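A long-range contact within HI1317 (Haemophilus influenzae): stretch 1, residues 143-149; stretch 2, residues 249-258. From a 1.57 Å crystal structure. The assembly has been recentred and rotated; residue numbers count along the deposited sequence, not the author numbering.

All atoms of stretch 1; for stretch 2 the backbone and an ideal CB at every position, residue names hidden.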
# COMPACT_ATOMS: atom_id res chain seq x y z
N GLU A 143 2.75 20.28 -10.41
CA GLU A 143 3.01 21.05 -9.22
C GLU A 143 3.46 20.17 -8.09
O GLU A 143 3.39 18.95 -8.13
CB GLU A 143 1.78 21.85 -8.82
CG GLU A 143 1.57 23.16 -9.58
CD GLU A 143 0.36 23.91 -9.07
OE1 GLU A 143 -0.76 23.36 -9.17
OE2 GLU A 143 0.54 25.05 -8.56
N SER A 144 3.88 20.82 -7.04
CA SER A 144 4.26 20.08 -5.86
C SER A 144 3.08 19.22 -5.46
O SER A 144 1.93 19.61 -5.61
CB SER A 144 4.68 21.00 -4.72
OG SER A 144 5.29 22.18 -5.23
N ALA A 145 3.36 18.06 -4.97
CA ALA A 145 2.31 17.11 -4.61
C ALA A 145 2.52 16.40 -3.30
O ALA A 145 3.66 16.24 -2.82
CB ALA A 145 2.15 16.07 -5.71
N GLN A 146 1.43 15.92 -2.73
CA GLN A 146 1.50 14.98 -1.62
C GLN A 146 1.36 13.58 -2.19
O GLN A 146 0.78 13.39 -3.24
CB GLN A 146 0.34 15.22 -0.68
CG GLN A 146 0.25 16.62 -0.07
CD GLN A 146 -1.01 16.73 0.79
OE1 GLN A 146 -2.14 16.72 0.23
NE2 GLN A 146 -0.85 16.97 2.09
N ALA A 147 1.91 12.58 -1.48
CA ALA A 147 1.68 11.22 -1.91
C ALA A 147 1.77 10.33 -0.71
O ALA A 147 2.37 10.66 0.36
CB ALA A 147 2.71 10.84 -2.93
N ALA A 148 1.22 9.14 -0.81
CA ALA A 148 1.31 8.18 0.27
C ALA A 148 1.09 6.81 -0.31
O ALA A 148 0.27 6.62 -1.21
CB ALA A 148 0.30 8.46 1.37
N LEU A 149 1.80 5.84 0.22
CA LEU A 149 1.68 4.43 -0.06
C LEU A 149 0.88 3.93 1.12
O LEU A 149 1.43 3.72 2.19
CB LEU A 149 3.02 3.73 -0.23
CG LEU A 149 4.05 4.53 -1.01
CD1 LEU A 149 5.44 3.91 -0.86
CD2 LEU A 149 3.66 4.63 -2.47
N UNK A 249 3.53 4.95 4.21
CA UNK A 249 4.76 5.69 3.85
C UNK A 249 4.30 7.02 3.24
O UNK A 249 3.60 6.97 2.20
CB UNK A 249 5.64 4.90 2.88
N UNK A 250 4.61 8.19 3.79
CA UNK A 250 3.93 9.37 3.28
C UNK A 250 4.75 10.66 3.17
O UNK A 250 5.73 10.81 3.84
CB UNK A 250 2.72 9.65 4.18
N UNK A 251 4.31 11.54 2.28
CA UNK A 251 4.89 12.85 2.03
C UNK A 251 3.66 13.74 2.11
O UNK A 251 3.00 14.01 1.08
CB UNK A 251 5.64 12.95 0.70
N UNK A 252 3.36 14.19 3.32
CA UNK A 252 2.16 14.97 3.55
C UNK A 252 2.48 16.47 3.73
O UNK A 252 1.80 17.34 3.12
CB UNK A 252 1.42 14.43 4.78
N UNK A 253 3.44 16.72 4.63
CA UNK A 253 3.82 18.13 4.91
C UNK A 253 5.11 18.52 4.16
O UNK A 253 5.35 19.73 3.99
CB UNK A 253 4.01 18.34 6.41
N UNK A 254 5.90 17.56 3.73
CA UNK A 254 7.06 17.81 2.91
C UNK A 254 6.59 17.39 1.54
O UNK A 254 6.44 16.21 1.28
CB UNK A 254 8.31 17.06 3.38
N UNK A 255 6.34 18.36 0.64
CA UNK A 255 5.80 17.99 -0.71
C UNK A 255 6.79 17.31 -1.59
O UNK A 255 8.02 17.36 -1.32
CB UNK A 255 5.29 19.23 -1.45
N UNK A 256 6.29 16.65 -2.67
CA UNK A 256 7.16 16.05 -3.67
C UNK A 256 7.25 16.95 -4.85
O UNK A 256 6.21 17.47 -5.33
CB UNK A 256 6.66 14.67 -4.09
N UNK A 257 8.47 17.16 -5.38
CA UNK A 257 8.65 17.93 -6.55
C UNK A 257 8.92 16.97 -7.74
O UNK A 257 9.23 15.79 -7.53
CB UNK A 257 9.78 18.94 -6.35
N UNK A 258 8.94 17.55 -8.94
CA UNK A 258 9.08 16.76 -10.16
C UNK A 258 10.26 15.79 -10.01
O UNK A 258 11.31 16.23 -9.60
CB UNK A 258 9.28 17.67 -11.37

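Residues 145-149 form a strand that runs antiparallel to the backbone of 249-251 and, after a corner in the second stretch, pairs again with 256. At position 249 both backbone hydrogen bonds to L149 are in place: L149 N donates to the carbonyl O of 249 at 2.9 Å, and the N of 249 donates to L149 O at 3.2 Å. The ideal CB lies on the same face of the sheet as L149, 3.9 Å from L149 CD1. A beta-branched or aliphatic side chain would suit this extended site. The residue is T249, whose CB packs 3.8 Å from L149 CD1 while its hydroxyl is hydrogen-bonded elsewhere in the structure.

Position 250 is a non-hydrogen-bonded pair with A148, with a CA-CA separation of 4.2 Å, and its ideal CB lies 3.9 Å from A148 CB on the face opposite that of L149. Several apolar residues could match the methyl there; the deposited A250 gives a plain methyl-to-methyl contact, CB to CB at 3.9 Å.

Position 251 exchanges hydrogen bonds with A147 (251 N to A147 O, 2.9 Å; A147 N to 251 O, 3.1 Å). Its CB shares a face with the small A147, whose side chain ends at CB, so a long side chain is conceivable. R251 starts on that face, but its end leads away from stretch 1 and braces the corner: R251 NE donates to the carbonyl O of 254 and R251 NH2 to the carbonyl O of 255, both at 2.9 Å.

At 252 the CB points away, and the backbone supplies the main contact, the carbonyl O accepting from Q146 NE2 at 2.9 Å. Many residues would fit; I252 adds its CG2, 3.7 Å from Q146 NE2. Positions 253 and 254 turn their CB atoms away, with nothing of stretch 1 near, so the choice is free on this evidence. They are H253 and H254.

The CB of 255 points toward stretch 1, 3.8 Å from S144 CB, and the aliphatic part of Q146 lies nearby. A medium-sized apolar side chain could span both. L255 does so, with CD1 3.4 Å from S144 CB and CD2 3.7 Å from Q146 CG.

Position 256 pairs with A145 (256 N to A145 O, 2.7 Å; A145 N to 256 O, 2.9 Å) and faces the side carrying A145 and A147. Those methyls leave room for a branched aliphatic chain, and L256 brings CD1 to 3.4 Å from A147 CB.

Position 257 points away and permits many kinds of residue; the end of E257 comes nearer to S144, where the modelled atoms are too close to interpret. The CB of position 258 points sideways, with nothing of stretch 1 within 5.5 Å, so many side chains would do; it is F258, whose ring makes no contact with stretch 1.

Stretch 2, residues 249-258: TARIHHLLEF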
# COMPACT_ATOMS: atom_id res chain seq x y z
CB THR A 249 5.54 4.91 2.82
OG1 THR A 249 5.77 3.57 3.28
CG2 THR A 249 6.88 5.59 2.56
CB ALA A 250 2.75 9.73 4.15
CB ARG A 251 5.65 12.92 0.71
CG ARG A 251 7.04 12.22 0.79
CD ARG A 251 8.09 13.21 1.48
NE ARG A 251 8.52 14.26 0.56
CZ ARG A 251 9.51 14.13 -0.26
NH1 ARG A 251 10.12 13.05 -0.31
NH2 ARG A 251 9.87 15.11 -1.10
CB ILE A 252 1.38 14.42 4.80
CG1 ILE A 252 0.78 13.03 4.54
CG2 ILE A 252 0.30 15.33 5.21
CD1 ILE A 252 0.37 12.27 5.79
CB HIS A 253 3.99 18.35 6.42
CG HIS A 253 2.77 18.05 7.22
ND1 HIS A 253 1.56 18.60 6.90
CD2 HIS A 253 2.55 17.18 8.22
CE1 HIS A 253 0.64 18.13 7.72
NE2 HIS A 253 1.22 17.28 8.55
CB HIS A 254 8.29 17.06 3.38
CG HIS A 254 9.56 17.39 2.54
ND1 HIS A 254 9.81 18.67 2.08
CD2 HIS A 254 10.57 16.61 2.10
CE1 HIS A 254 10.92 18.66 1.37
NE2 HIS A 254 11.40 17.43 1.36
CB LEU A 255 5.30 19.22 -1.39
CG LEU A 255 4.13 19.94 -0.69
CD1 LEU A 255 3.54 21.10 -1.55
CD2 LEU A 255 3.06 18.98 -0.29
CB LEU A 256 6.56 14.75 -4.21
CG LEU A 256 6.64 13.62 -3.24
CD1 LEU A 256 5.64 12.46 -3.66
CD2 LEU A 256 8.04 12.98 -3.19
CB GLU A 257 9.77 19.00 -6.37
CG GLU A 257 9.41 20.20 -5.51
CD GLU A 257 8.17 20.99 -5.96
OE1 GLU A 257 7.98 21.29 -7.15
OE2 GLU A 257 7.39 21.36 -5.07
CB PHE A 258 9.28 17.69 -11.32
CG PHE A 258 9.34 17.03 -12.62
CD1 PHE A 258 10.56 16.57 -13.11
CD2 PHE A 258 8.17 16.87 -13.46
CE1 PHE A 258 10.67 15.95 -14.36
CE2 PHE A 258 8.35 16.23 -14.70
CZ PHE A 258 9.58 15.77 -15.14
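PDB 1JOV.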